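Local coordinates for SusD homolog (Bacteroides thetaiotaomicron, PDB 4MRU), which probably binds mucin O-glycans at the cell surface as a SusD-like outer membrane lipoprotein, and carries a magnesium site, at residues 213-218 / 499-504; 250-255 / 314-319; 297-302 / 447-452. One frame throughout, in Å; residues are numbered along the deposited sequence.

Interaction 1 (213-218 / 499-504)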
ATOM      1  N   THR A 213      13.141  10.866   9.073  1.00 21.49           N
ATOM      2  CA  THR A 213      14.499  10.338   9.227  1.00 20.88           C
ATOM      3  C   THR A 213      15.545  11.425   9.084  1.00 24.70           C
ATOM      4  O   THR A 213      15.213  12.551   8.821  1.00 24.82           O
ATOM      5  CB  THR A 213      14.843   9.308   8.146  1.00 20.59           C
ATOM      6  OG1 THR A 213      14.894   9.949   6.863  1.00 21.49           O
ATOM      7  CG2 THR A 213      13.829   8.188   8.139  1.00 21.12           C
ATOM      8  N   ASP A 214      16.815  11.062   9.248  0.50 27.71           N
ATOM      9  CA  ASP A 214      17.932  11.998   9.060  0.50 29.58           C
ATOM     10  C   ASP A 214      18.249  12.232   7.577  0.50 29.20           C
ATOM     11  O   ASP A 214      19.200  12.927   7.228  0.50 28.67           O
ATOM     12  CB  ASP A 214      19.178  11.522   9.857  0.50 35.35           C
ATOM     13  CG  ASP A 214      19.867  10.281   9.263  0.50 38.04           C
ATOM     14  OD1 ASP A 214      19.370   9.667   8.295  0.50 35.83           O
ATOM     15  OD2 ASP A 214      20.942   9.907   9.787  0.50 43.71           O
HETATM   16  N   MSE A 215      17.424  11.671   6.704  0.50 23.63           N
HETATM   17  CA  MSE A 215      17.541  11.929   5.287  0.50 23.90           C
HETATM   18  C   MSE A 215      16.448  12.840   4.825  0.50 22.52           C
HETATM   19  O   MSE A 215      16.208  12.952   3.614  0.50 20.33           O
HETATM   20  CB  MSE A 215      17.430  10.604   4.554  0.50 25.65           C
HETATM   21  CG  MSE A 215      18.563   9.640   4.939  0.50 29.22           C
HETATM   22 SE   MSE A 215      20.364  10.167   4.320  0.38 48.41          SE
HETATM   23  CE  MSE A 215      21.078  10.746   6.054  0.50 49.35           C
ATOM     24  N   ALA A 216      15.776  13.524   5.761  1.00 23.44           N
ATOM     25  CA  ALA A 216      14.620  14.371   5.391  1.00 24.98           C
ATOM     26  C   ALA A 216      14.983  15.512   4.407  1.00 23.73           C
ATOM     27  O   ALA A 216      14.171  15.856   3.529  1.00 24.45           O
ATOM     28  CB  ALA A 216      13.913  14.959   6.610  1.00 24.18           C
ATOM     29  N   ALA A 217      16.162  16.096   4.546  1.00 23.74           N
ATOM     30  CA  ALA A 217      16.545  17.184   3.651  1.00 21.37           C
ATOM     31  C   ALA A 217      16.687  16.654   2.240  1.00 21.55           C
ATOM     32  O   ALA A 217      16.121  17.257   1.270  1.00 21.63           O
ATOM     33  CB  ALA A 217      17.841  17.880   4.103  1.00 23.28           C
ATOM     34  N   GLU A 218      17.355  15.500   2.116  1.00 23.64           N
ATOM     35  CA  GLU A 218      17.510  14.898   0.806  1.00 25.30           C
ATOM     36  C   GLU A 218      16.138  14.490   0.266  1.00 21.85           C
ATOM     37  O   GLU A 218      15.838  14.709  -0.905  1.00 23.12           O
ATOM     38  CB  GLU A 218      18.466  13.689   0.787  1.00 31.09           C
ATOM     39  CG  GLU A 218      19.041  13.486  -0.618  1.00 34.34           C
ATOM     40  CD  GLU A 218      20.154  12.458  -0.752  1.00 37.73           C
ATOM     41  OE1 GLU A 218      20.764  12.080   0.277  1.00 41.43           O
ATOM     42  OE2 GLU A 218      20.427  12.054  -1.911  1.00 40.51           O
ATOM     43  N   HIS A 499      10.289  -1.344  15.036  1.00 20.17           N
ATOM     44  CA  HIS A 499      10.064  -0.367  13.973  1.00 19.14           C
ATOM     45  C   HIS A 499      11.107  -0.544  12.868  1.00 17.63           C
ATOM     46  O   HIS A 499      12.312  -0.703  13.142  1.00 19.21           O
ATOM     47  CB  HIS A 499      10.144   1.077  14.502  1.00 18.08           C
ATOM     48  CG  HIS A 499       8.987   1.491  15.370  1.00 19.54           C
ATOM     49  ND1 HIS A 499       8.618   2.807  15.520  1.00 20.03           N
ATOM     50  CD2 HIS A 499       8.122   0.771  16.130  1.00 20.10           C
ATOM     51  CE1 HIS A 499       7.576   2.881  16.336  1.00 21.29           C
ATOM     52  NE2 HIS A 499       7.262   1.666  16.722  1.00 22.42           N
ATOM     53  N   VAL A 500      10.669  -0.411  11.634  1.00 20.07           N
ATOM     54  CA  VAL A 500      11.597  -0.250  10.513  1.00 17.67           C
ATOM     55  C   VAL A 500      12.219   1.149  10.573  1.00 17.86           C
ATOM     56  O   VAL A 500      11.675   2.049  11.223  1.00 19.17           O
ATOM     57  CB  VAL A 500      10.936  -0.522   9.122  1.00 16.20           C
ATOM     58  CG1 VAL A 500      10.242  -1.908   9.112  1.00 18.75           C
ATOM     59  CG2 VAL A 500       9.961   0.550   8.756  1.00 18.33           C
ATOM     60  N   TRP A 501      13.299   1.337   9.807  1.00 18.69           N
ATOM     61  CA  TRP A 501      14.108   2.560   9.920  1.00 20.14           C
ATOM     62  C   TRP A 501      13.323   3.858   9.702  1.00 17.73           C
ATOM     63  O   TRP A 501      13.540   4.809  10.427  1.00 18.37           O
ATOM     64  CB  TRP A 501      15.311   2.485   8.955  1.00 20.18           C
ATOM     65  CG  TRP A 501      16.046   3.783   8.791  1.00 19.49           C
ATOM     66  CD1 TRP A 501      16.870   4.384   9.686  1.00 23.00           C
ATOM     67  CD2 TRP A 501      16.027   4.615   7.635  1.00 18.56           C
ATOM     68  NE1 TRP A 501      17.359   5.563   9.163  1.00 20.62           N
ATOM     69  CE2 TRP A 501      16.823   5.734   7.912  1.00 22.36           C
ATOM     70  CE3 TRP A 501      15.395   4.531   6.391  1.00 22.31           C
ATOM     71  CZ2 TRP A 501      17.037   6.739   6.974  1.00 21.64           C
ATOM     72  CZ3 TRP A 501      15.584   5.566   5.466  1.00 19.25           C
ATOM     73  CH2 TRP A 501      16.414   6.632   5.771  1.00 21.18           C
ATOM     74  N   TRP A 502      12.421   3.934   8.738  1.00 16.55           N
ATOM     75  CA  TRP A 502      11.720   5.203   8.519  1.00 17.37           C
ATOM     76  C   TRP A 502      10.604   5.491   9.553  1.00 19.40           C
ATOM     77  O   TRP A 502      10.070   6.582   9.537  1.00 19.92           O
ATOM     78  CB  TRP A 502      11.145   5.328   7.097  1.00 17.83           C
ATOM     79  CG  TRP A 502      10.304   4.176   6.538  1.00 17.56           C
ATOM     80  CD1 TRP A 502      10.657   3.364   5.532  1.00 18.31           C
ATOM     81  CD2 TRP A 502       8.970   3.796   6.899  1.00 17.23           C
ATOM     82  NE1 TRP A 502       9.671   2.479   5.253  1.00 17.53           N
ATOM     83  CE2 TRP A 502       8.626   2.707   6.108  1.00 16.56           C
ATOM     84  CE3 TRP A 502       8.069   4.237   7.851  1.00 18.49           C
ATOM     85  CZ2 TRP A 502       7.408   2.072   6.197  1.00 19.62           C
ATOM     86  CZ3 TRP A 502       6.837   3.594   7.952  1.00 18.33           C
ATOM     87  CH2 TRP A 502       6.535   2.511   7.148  1.00 17.30           C
ATOM     88  N   ASP A 503      10.234   4.509  10.380  1.00 17.66           N
ATOM     89  CA  ASP A 503       9.109   4.636  11.314  1.00 18.20           C
ATOM     90  C   ASP A 503       9.621   5.251  12.590  1.00 19.20           C
ATOM     91  O   ASP A 503       9.981   4.546  13.577  1.00 21.21           O
ATOM     92  CB  ASP A 503       8.453   3.265  11.540  1.00 20.97           C
ATOM     93  CG  ASP A 503       7.267   3.310  12.480  1.00 25.43           C
ATOM     94  OD1 ASP A 503       6.912   4.429  12.928  1.00 20.76           O
ATOM     95  OD2 ASP A 503       6.712   2.210  12.769  1.00 22.11           O
ATOM     96  N   ARG A 504       9.746   6.573  12.558  1.00 18.61           N
ATOM     97  CA  ARG A 504      10.431   7.307  13.638  1.00 18.96           C
ATOM     98  C   ARG A 504       9.595   8.429  14.218  1.00 20.92           C
ATOM     99  O   ARG A 504      10.041   9.118  15.099  1.00 23.73           O
ATOM    100  CB  ARG A 504      11.739   7.906  13.120  1.00 19.25           C
ATOM    101  CG  ARG A 504      12.645   6.934  12.390  1.00 19.96           C
ATOM    102  CD  ARG A 504      14.060   7.508  12.186  1.00 20.11           C
ATOM    103  NE  ARG A 504      14.920   7.195  13.335  1.00 23.58           N
ATOM    104  CZ  ARG A 504      15.558   6.035  13.518  1.00 24.85           C
ATOM    105  NH1 ARG A 504      15.445   5.032  12.651  1.00 24.63           N
ATOM    106  NH2 ARG A 504      16.279   5.857  14.588  1.00 29.33           N
TER

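Interaction 2 (250-255 / 314-319)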
ATOM      1  N   LEU A 250     -10.927 -13.992  -7.168  1.00 21.27           N
ATOM      2  CA  LEU A 250     -11.242 -15.283  -6.562  1.00 22.47           C
ATOM      3  C   LEU A 250     -11.335 -15.165  -5.031  1.00 21.40           C
ATOM      4  O   LEU A 250     -12.256 -15.723  -4.426  1.00 20.18           O
ATOM      5  CB  LEU A 250     -10.196 -16.355  -6.894  1.00 18.54           C
ATOM      6  CG  LEU A 250     -10.181 -16.749  -8.363  1.00 21.72           C
ATOM      7  CD1 LEU A 250      -8.908 -17.545  -8.653  1.00 22.74           C
ATOM      8  CD2 LEU A 250     -11.436 -17.520  -8.759  1.00 22.27           C
ATOM      9  N   CYS A 251     -10.374 -14.468  -4.427  1.00 19.85           N
ATOM     10  CA  CYS A 251     -10.234 -14.400  -2.969  1.00 22.03           C
ATOM     11  C   CYS A 251     -11.487 -13.848  -2.316  1.00 26.35           C
ATOM     12  O   CYS A 251     -11.842 -14.261  -1.214  1.00 21.99           O
ATOM     13  CB  CYS A 251      -9.036 -13.528  -2.552  1.00 24.20           C
ATOM     14  SG  CYS A 251      -7.435 -14.098  -3.229  1.00 26.07           S
ATOM     15  N   PHE A 252     -12.142 -12.904  -2.996  1.00 20.84           N
ATOM     16  CA  PHE A 252     -13.236 -12.155  -2.419  1.00 21.69           C
ATOM     17  C   PHE A 252     -14.578 -12.674  -2.899  1.00 21.41           C
ATOM     18  O   PHE A 252     -15.500 -12.811  -2.124  1.00 22.74           O
ATOM     19  CB  PHE A 252     -13.100 -10.679  -2.785  1.00 25.37           C
ATOM     20  CG  PHE A 252     -11.879 -10.027  -2.203  1.00 21.88           C
ATOM     21  CD1 PHE A 252     -11.903  -9.495  -0.928  1.00 22.83           C
ATOM     22  CD2 PHE A 252     -10.709  -9.953  -2.943  1.00 25.17           C
ATOM     23  CE1 PHE A 252     -10.784  -8.913  -0.372  1.00 21.74           C
ATOM     24  CE2 PHE A 252      -9.586  -9.338  -2.418  1.00 26.94           C
ATOM     25  CZ  PHE A 252      -9.614  -8.831  -1.124  1.00 25.03           C
ATOM     26  N   ASN A 253     -14.683 -12.947  -4.187  1.00 21.23           N
ATOM     27  CA  ASN A 253     -15.952 -13.299  -4.817  1.00 21.39           C
ATOM     28  C   ASN A 253     -16.254 -14.788  -4.795  1.00 21.68           C
ATOM     29  O   ASN A 253     -17.407 -15.162  -4.758  1.00 23.67           O
ATOM     30  CB  ASN A 253     -15.985 -12.801  -6.269  1.00 20.42           C
ATOM     31  CG  ASN A 253     -16.166 -11.296  -6.369  1.00 24.98           C
ATOM     32  OD1 ASN A 253     -16.411 -10.595  -5.373  1.00 24.20           O
ATOM     33  ND2 ASN A 253     -16.046 -10.776  -7.593  1.00 25.56           N
ATOM     34  N   ASP A 254     -15.249 -15.630  -4.910  1.00 23.61           N
ATOM     35  CA  ASP A 254     -15.468 -17.070  -5.173  1.00 24.03           C
ATOM     36  C   ASP A 254     -15.073 -17.876  -3.986  1.00 23.20           C
ATOM     37  O   ASP A 254     -15.872 -18.628  -3.493  1.00 23.62           O
ATOM     38  CB  ASP A 254     -14.719 -17.523  -6.436  1.00 26.97           C
ATOM     39  CG  ASP A 254     -15.170 -16.701  -7.671  1.00 33.02           C
ATOM     40  OD1 ASP A 254     -16.392 -16.637  -7.928  1.00 37.45           O
ATOM     41  OD2 ASP A 254     -14.347 -15.994  -8.261  1.00 36.80           O
ATOM     42  N   TRP A 255     -13.853 -17.693  -3.507  1.00 20.52           N
ATOM     43  CA  TRP A 255     -13.447 -18.310  -2.227  1.00 19.09           C
ATOM     44  C   TRP A 255     -14.177 -17.705  -1.046  1.00 21.98           C
ATOM     45  O   TRP A 255     -14.456 -18.400  -0.070  1.00 22.60           O
ATOM     46  CB  TRP A 255     -11.974 -18.116  -1.975  1.00 19.93           C
ATOM     47  CG  TRP A 255     -11.041 -18.599  -3.037  1.00 20.67           C
ATOM     48  CD1 TRP A 255     -11.338 -19.294  -4.175  1.00 21.79           C
ATOM     49  CD2 TRP A 255      -9.629 -18.403  -3.040  1.00 24.43           C
ATOM     50  NE1 TRP A 255     -10.189 -19.518  -4.904  1.00 23.31           N
ATOM     51  CE2 TRP A 255      -9.124 -19.003  -4.208  1.00 22.55           C
ATOM     52  CE3 TRP A 255      -8.741 -17.778  -2.159  1.00 19.44           C
ATOM     53  CZ2 TRP A 255      -7.775 -19.002  -4.505  1.00 24.12           C
ATOM     54  CZ3 TRP A 255      -7.400 -17.774  -2.464  1.00 23.97           C
ATOM     55  CH2 TRP A 255      -6.933 -18.352  -3.639  1.00 24.99           C
ATOM     56  N   ARG A 314     -15.842  -6.249  -0.927  1.00 21.28           N
ATOM     57  CA  ARG A 314     -15.480  -5.285  -1.921  1.00 20.56           C
ATOM     58  C   ARG A 314     -16.259  -5.569  -3.202  1.00 21.25           C
ATOM     59  O   ARG A 314     -16.672  -6.674  -3.433  1.00 21.57           O
ATOM     60  CB  ARG A 314     -13.957  -5.247  -2.163  1.00 22.20           C
ATOM     61  CG  ARG A 314     -13.323  -6.461  -2.735  1.00 29.14           C
ATOM     62  CD  ARG A 314     -11.800  -6.219  -2.853  1.00 27.54           C
ATOM     63  NE  ARG A 314     -11.475  -5.416  -4.040  1.00 27.83           N
ATOM     64  CZ  ARG A 314     -10.324  -5.494  -4.717  1.00 23.99           C
ATOM     65  NH1 ARG A 314      -9.332  -6.285  -4.312  1.00 24.76           N
ATOM     66  NH2 ARG A 314     -10.161  -4.776  -5.796  1.00 28.09           N
ATOM     67  N   LEU A 315     -16.440  -4.519  -4.009  1.00 20.62           N
ATOM     68  CA  LEU A 315     -17.121  -4.593  -5.305  1.00 20.36           C
ATOM     69  C   LEU A 315     -16.053  -4.707  -6.379  1.00 19.54           C
ATOM     70  O   LEU A 315     -15.306  -3.769  -6.605  1.00 20.91           O
ATOM     71  CB  LEU A 315     -17.971  -3.355  -5.525  1.00 20.46           C
ATOM     72  CG  LEU A 315     -18.734  -3.297  -6.859  1.00 25.11           C
ATOM     73  CD1 LEU A 315     -19.746  -4.446  -6.927  1.00 23.62           C
ATOM     74  CD2 LEU A 315     -19.397  -1.948  -7.051  1.00 26.17           C
HETATM   75  N   MSE A 316     -15.912  -5.882  -6.971  1.00 20.44           N
HETATM   76  CA  MSE A 316     -14.959  -6.087  -8.019  1.00 21.82           C
HETATM   77  C   MSE A 316     -15.402  -7.173  -8.950  1.00 22.17           C
HETATM   78  O   MSE A 316     -16.320  -7.969  -8.630  1.00 22.29           O
HETATM   79  CB  MSE A 316     -13.628  -6.492  -7.382  1.00 25.25           C
HETATM   80  CG  MSE A 316     -13.657  -7.913  -6.832  1.00 25.07           C
HETATM   81 SE   MSE A 316     -11.890  -8.238  -5.998  0.75 29.04          SE
HETATM   82  CE  MSE A 316     -10.785  -7.823  -7.555  1.00 28.41           C
ATOM     83  N   THR A 317     -14.767  -7.215 -10.120  1.00 19.84           N
ATOM     84  CA  THR A 317     -15.036  -8.248 -11.131  1.00 20.99           C
ATOM     85  C   THR A 317     -13.724  -8.846 -11.559  1.00 22.93           C
ATOM     86  O   THR A 317     -12.664  -8.230 -11.359  1.00 22.00           O
ATOM     87  CB  THR A 317     -15.758  -7.700 -12.394  1.00 24.67           C
ATOM     88  OG1 THR A 317     -14.805  -7.064 -13.275  1.00 21.25           O
ATOM     89  CG2 THR A 317     -16.902  -6.713 -12.020  1.00 26.63           C
ATOM     90  N   ALA A 318     -13.814  -9.990 -12.222  1.00 19.86           N
ATOM     91  CA  ALA A 318     -12.654 -10.682 -12.760  1.00 23.83           C
ATOM     92  C   ALA A 318     -11.987  -9.991 -13.947  1.00 25.88           C
ATOM     93  O   ALA A 318     -11.003 -10.522 -14.424  1.00 26.22           O
ATOM     94  CB  ALA A 318     -13.033 -12.121 -13.137  1.00 26.31           C
ATOM     95  N   SER A 319     -12.503  -8.842 -14.417  1.00 25.15           N
ATOM     96  CA  SER A 319     -11.843  -8.031 -15.441  0.50 26.14           C
ATOM     97  C   SER A 319     -11.177  -6.768 -14.914  1.00 25.78           C
ATOM     98  O   SER A 319     -10.561  -6.034 -15.686  1.00 25.51           O
ATOM     99  CB  SER A 319     -12.845  -7.562 -16.505  0.50 25.80           C
ATOM    100  OG  SER A 319     -13.720  -8.601 -16.891  0.50 26.21           O
TER
HETATM  101  O   HOH W   1     -17.456  -8.110  -5.531  1.00 18.29           O

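Interaction 3 (297-302 / 447-452)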
ATOM      1  N   GLY A 297      -9.216  -8.598  13.749  1.00 17.64           N
ATOM      2  CA  GLY A 297      -8.511  -9.148  14.913  1.00 16.95           C
ATOM      3  C   GLY A 297      -9.378  -9.793  15.989  1.00 19.07           C
ATOM      4  O   GLY A 297      -9.348  -9.394  17.158  1.00 20.84           O
ATOM      5  N   ILE A 298     -10.110 -10.818  15.581  1.00 18.42           N
ATOM      6  CA  ILE A 298     -11.058 -11.490  16.390  1.00 20.33           C
ATOM      7  C   ILE A 298     -10.980 -12.996  16.127  1.00 21.70           C
ATOM      8  O   ILE A 298     -10.391 -13.388  15.150  1.00 19.61           O
ATOM      9  CB  ILE A 298     -12.481 -11.048  16.034  1.00 21.46           C
ATOM     10  CG1 ILE A 298     -12.791 -11.359  14.572  1.00 21.97           C
ATOM     11  CG2 ILE A 298     -12.676  -9.552  16.345  1.00 23.09           C
ATOM     12  CD1 ILE A 298     -14.250 -11.228  14.189  1.00 29.57           C
ATOM     13  N   ASN A 299     -11.605 -13.790  17.004  1.00 22.18           N
ATOM     14  CA  ASN A 299     -11.885 -15.203  16.776  1.00 20.55           C
ATOM     15  C   ASN A 299     -13.390 -15.366  16.919  1.00 20.15           C
ATOM     16  O   ASN A 299     -13.892 -15.572  18.007  1.00 21.46           O
ATOM     17  CB  ASN A 299     -11.131 -16.109  17.760  1.00 26.50           C
ATOM     18  CG  ASN A 299      -9.595 -16.088  17.603  1.00 28.45           C
ATOM     19  OD1 ASN A 299      -8.884 -16.423  18.543  1.00 32.39           O
ATOM     20  ND2 ASN A 299      -9.111 -15.785  16.450  1.00 28.20           N
ATOM     21  N   SER A 300     -14.139 -15.180  15.840  1.00 20.30           N
ATOM     22  CA  SER A 300     -15.591 -15.197  15.937  1.00 21.46           C
ATOM     23  C   SER A 300     -16.108 -16.551  16.407  1.00 22.60           C
ATOM     24  O   SER A 300     -15.617 -17.575  15.954  1.00 23.36           O
ATOM     25  CB  SER A 300     -16.236 -14.895  14.578  1.00 26.88           C
ATOM     26  OG  SER A 300     -17.663 -15.001  14.635  1.00 26.47           O
ATOM     27  N   PRO A 301     -17.161 -16.565  17.249  1.00 23.40           N
ATOM     28  CA  PRO A 301     -17.849 -17.834  17.601  1.00 25.69           C
ATOM     29  C   PRO A 301     -18.895 -18.240  16.603  1.00 23.80           C
ATOM     30  O   PRO A 301     -19.529 -19.264  16.769  1.00 23.49           O
ATOM     31  CB  PRO A 301     -18.541 -17.490  18.921  1.00 26.82           C
ATOM     32  CG  PRO A 301     -18.859 -16.028  18.779  1.00 27.19           C
ATOM     33  CD  PRO A 301     -17.768 -15.406  17.932  1.00 23.83           C
ATOM     34  N   PHE A 302     -19.115 -17.445  15.569  1.00 26.85           N
ATOM     35  CA  PHE A 302     -20.129 -17.769  14.566  1.00 24.50           C
ATOM     36  C   PHE A 302     -19.568 -18.615  13.413  1.00 30.09           C
ATOM     37  O   PHE A 302     -18.378 -18.982  13.424  1.00 28.45           O
ATOM     38  CB  PHE A 302     -20.748 -16.454  14.101  1.00 25.68           C
ATOM     39  CG  PHE A 302     -21.481 -15.739  15.203  1.00 29.76           C
ATOM     40  CD1 PHE A 302     -22.482 -16.383  15.927  1.00 34.81           C
ATOM     41  CD2 PHE A 302     -21.115 -14.467  15.584  1.00 34.30           C
ATOM     42  CE1 PHE A 302     -23.130 -15.743  16.973  1.00 40.52           C
ATOM     43  CE2 PHE A 302     -21.761 -13.820  16.617  1.00 34.22           C
ATOM     44  CZ  PHE A 302     -22.778 -14.447  17.305  1.00 33.18           C
ATOM     45  N   VAL A 447      -8.256  -9.773  19.856  1.00 20.75           N
ATOM     46  CA  VAL A 447      -7.399 -10.860  20.201  1.00 19.93           C
ATOM     47  C   VAL A 447      -5.983 -10.558  19.714  1.00 21.73           C
ATOM     48  O   VAL A 447      -5.696 -10.593  18.509  1.00 19.99           O
ATOM     49  CB  VAL A 447      -7.914 -12.152  19.566  1.00 20.80           C
ATOM     50  CG1 VAL A 447      -7.050 -13.323  19.995  1.00 26.58           C
ATOM     51  CG2 VAL A 447      -9.360 -12.433  19.983  1.00 24.69           C
ATOM     52  N   ASN A 448      -5.117 -10.176  20.652  1.00 19.18           N
ATOM     53  CA  ASN A 448      -3.718  -9.859  20.335  1.00 18.33           C
ATOM     54  C   ASN A 448      -2.888 -11.025  20.715  1.00 17.91           C
ATOM     55  O   ASN A 448      -2.511 -11.177  21.892  1.00 20.64           O
ATOM     56  CB  ASN A 448      -3.222  -8.577  21.047  1.00 19.30           C
ATOM     57  CG  ASN A 448      -1.781  -8.288  20.732  1.00 19.48           C
ATOM     58  OD1 ASN A 448      -1.053  -9.147  20.155  1.00 18.85           O
ATOM     59  ND2 ASN A 448      -1.307  -7.117  21.176  1.00 18.54           N
ATOM     60  N   LYS A 449      -2.613 -11.880  19.733  1.00 16.76           N
ATOM     61  CA  LYS A 449      -1.800 -13.065  19.960  1.00 21.71           C
ATOM     62  C   LYS A 449      -0.405 -12.844  19.442  1.00 20.51           C
ATOM     63  O   LYS A 449       0.341 -13.808  19.270  1.00 20.64           O
ATOM     64  CB  LYS A 449      -2.447 -14.289  19.297  1.00 23.31           C
ATOM     65  CG  LYS A 449      -3.691 -14.817  20.002  1.00 26.93           C
ATOM     66  CD  LYS A 449      -4.447 -15.750  19.046  1.00 33.76           C
ATOM     67  CE  LYS A 449      -5.427 -16.677  19.770  1.00 41.21           C
ATOM     68  NZ  LYS A 449      -6.224 -17.517  18.806  1.00 34.86           N
ATOM     69  N   GLY A 450      -0.012 -11.576  19.284  1.00 20.27           N
ATOM     70  CA  GLY A 450       1.343 -11.249  18.844  1.00 18.80           C
ATOM     71  C   GLY A 450       2.459 -11.490  19.864  1.00 24.74           C
ATOM     72  O   GLY A 450       2.223 -11.565  21.074  1.00 25.88           O
ATOM     73  N   ARG A 451       3.686 -11.635  19.347  1.00 21.98           N
ATOM     74  CA  ARG A 451       4.878 -11.768  20.155  1.00 21.36           C
ATOM     75  C   ARG A 451       5.616 -10.435  20.101  1.00 23.09           C
ATOM     76  O   ARG A 451       6.078 -10.025  19.024  1.00 22.54           O
ATOM     77  CB  ARG A 451       5.771 -12.892  19.618  1.00 25.57           C
ATOM     78  CG  ARG A 451       6.788 -13.312  20.664  1.00 40.96           C
ATOM     79  CD  ARG A 451       8.201 -13.413  20.150  1.00 66.28           C
ATOM     80  NE  ARG A 451       9.120 -13.489  21.292  1.00 79.29           N
ATOM     81  CZ  ARG A 451       9.390 -14.598  21.983  1.00 61.63           C
ATOM     82  NH1 ARG A 451       8.849 -15.768  21.652  1.00 57.41           N
ATOM     83  NH2 ARG A 451      10.234 -14.539  22.996  1.00 63.93           N
ATOM     84  N   ASN A 452       5.658  -9.730  21.233  1.00 20.38           N
ATOM     85  CA  ASN A 452       6.189  -8.357  21.343  1.00 20.33           C
ATOM     86  C   ASN A 452       5.486  -7.335  20.435  1.00 21.70           C
ATOM     87  O   ASN A 452       6.105  -6.332  20.075  1.00 21.86           O
ATOM     88  CB  ASN A 452       7.686  -8.306  21.070  1.00 21.66           C
ATOM     89  CG  ASN A 452       8.468  -9.148  22.041  1.00 23.08           C
ATOM     90  OD1 ASN A 452       8.783 -10.299  21.764  1.00 27.85           O
ATOM     91  ND2 ASN A 452       8.717  -8.601  23.206  1.00 26.69           N
TER
HETATM   92  O   HOH W   2      -6.377 -15.912  15.861  1.00 24.25           O

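Interaction 1 (213-218 / 499-504)
A type I turn from Val500 to Asp503, closed by Asp503 N bonding to Val500 O, presents the indole of Trp501 to the loop that leads into helix 216-229. With CG anti to its backbone N (chi1 169°), Trp501 swings its six-membered ring across Thr213. The methyl CG2 of Thr213 lies over one face, 3.8 Å from the ring centroid and 14° off the normal, a CH-pi contact. Met215 CG and Asp214 OD1 meet the same ring at its edge, Met215 CG at 3.8 Å from Trp501 CH2. Residues 213 to 215 thus wrap the benzo end of the indole over a face and along the rim. The Thr213 hydroxyl turns inward to its own chain: OG1 accepts from Met215 N in an ST turn and also bonds Leu210 O.

Trp502 contributes mainly backbone, its CA 3.7 Å from Thr213 CG2, while its indole leads off and NE1 bonds Asp123. Asp503 points away from 213-218, and its OD2 forms a salt bridge with Arg460. Arg504 folds back at chi3, so that NH1 reaches Trp501 O at 2.9 Å, on a lone pair, and Glu486 O as well; its CD touches Thr213 CG2.

The Trp501 side chain also packs on Gln152 and Lys153 of helix 152-173, and Trp502 on helix 427-437, so the C-terminal tail lies against both helices and against the turn that leads into helix 216-229.

Interaction 2 (250-255 / 314-319)
Helix 248-254 widens into a pi-type turn near its C-terminal end, Leu250 O accepting from both Asp254 N and Trp255 N, and the irregular segment 314-319 runs past it with the CA atoms of Phe252 and Arg314 7.2 Å apart. Phe252 is the centre of the apolar part. Arg314 lays its aliphatic chain over one face of the ring, CD sitting 3.6 Å from the centroid and 2° off the normal. Bent at chi3 (-80°), the arginine then carries its guanidinium past the rim: NH1 lies 3.6 Å from Phe252 CE2, the two planes are 70° apart, and the cation-pi contact is off-centre. Met316, a selenomethionine, brings SE obliquely to the ring, 3.7 Å from Phe252 CD2. The same SE rests over the middle of the guanidinium face, so ring, selenium and arginine pack as a cluster.

Asn253 supplies the polar clasp. Its ND2 donates to Met316 O at 3.0 Å, with the acceptor in the amide plane but the donor well above the carbonyl plane. A water joins Asn253 OD1, Arg314 O and Met316 N, so both ends of the amide are engaged with the loop backbone.

Phe58 of strand 58-60 and Tyr43 of helix 40-54 extend the aromatic packing beyond Phe252. The selenium-ring pair is a Met-aromatic contact, here joining a helix end to the loop before strand 322-325 in this SusD-like fold.

Interaction 3 (297-302 / 447-452)
Asn299 and Lys449 reach toward each other tip to tip, bridging the two loops. The lysine runs extended beyond CG and brings NZ to Asn299 OD1 at 2.9 Å, in the carbonyl plane and on a lone pair; a further weak bond takes NZ to Leu66 O. Asn299 sets CG anti to its carbonyl carbon (chi1 -66°), which directs the amide across to the other segment. Its ND2 faces a water at 2.8 Å, which also accepts a weak bond from Lys449 NZ, and makes a weak bond back to Ile298 O.

Beside this pair Val447 sets its two methyls against the opposing segment: CG1 lies 3.9 Å from Asn299 OD1, and CG2 lies 4.1 Å from Ile298 CA. Ile298 itself turns away and packs on Tyr388. The backbone pins the other end, Val447 N donating almost straight to Gly297 O (2.9 Å, 173°), though from above the carbonyl plane. Gly297 also has a backbone bond with Val446.

The chemistry is thus a short backbone link beside a charged tip on a neutral amide oxygen. The ammonium has no carboxylate partner across this contact, and its positive charge would probably polarise the amide carbonyl of Asn299.

Interactions 1 and 2 lie on opposite sides of the chain's centre, their own centres 37 Å apart. Both interaction 2 and interaction 3 fall within the long loop of chain closed by interaction 1, whereas interactions 2 and 3 cross, their segments alternating along the sequence. Interactions 1 and 3 approach most closely, to about 8 Å between nearest atoms although their centres are 31 Å apart; interactions 2 and 3 stay about 14 Å apart at nearest atoms. None touches another, and all three lie away from the magnesium-binding Asn373.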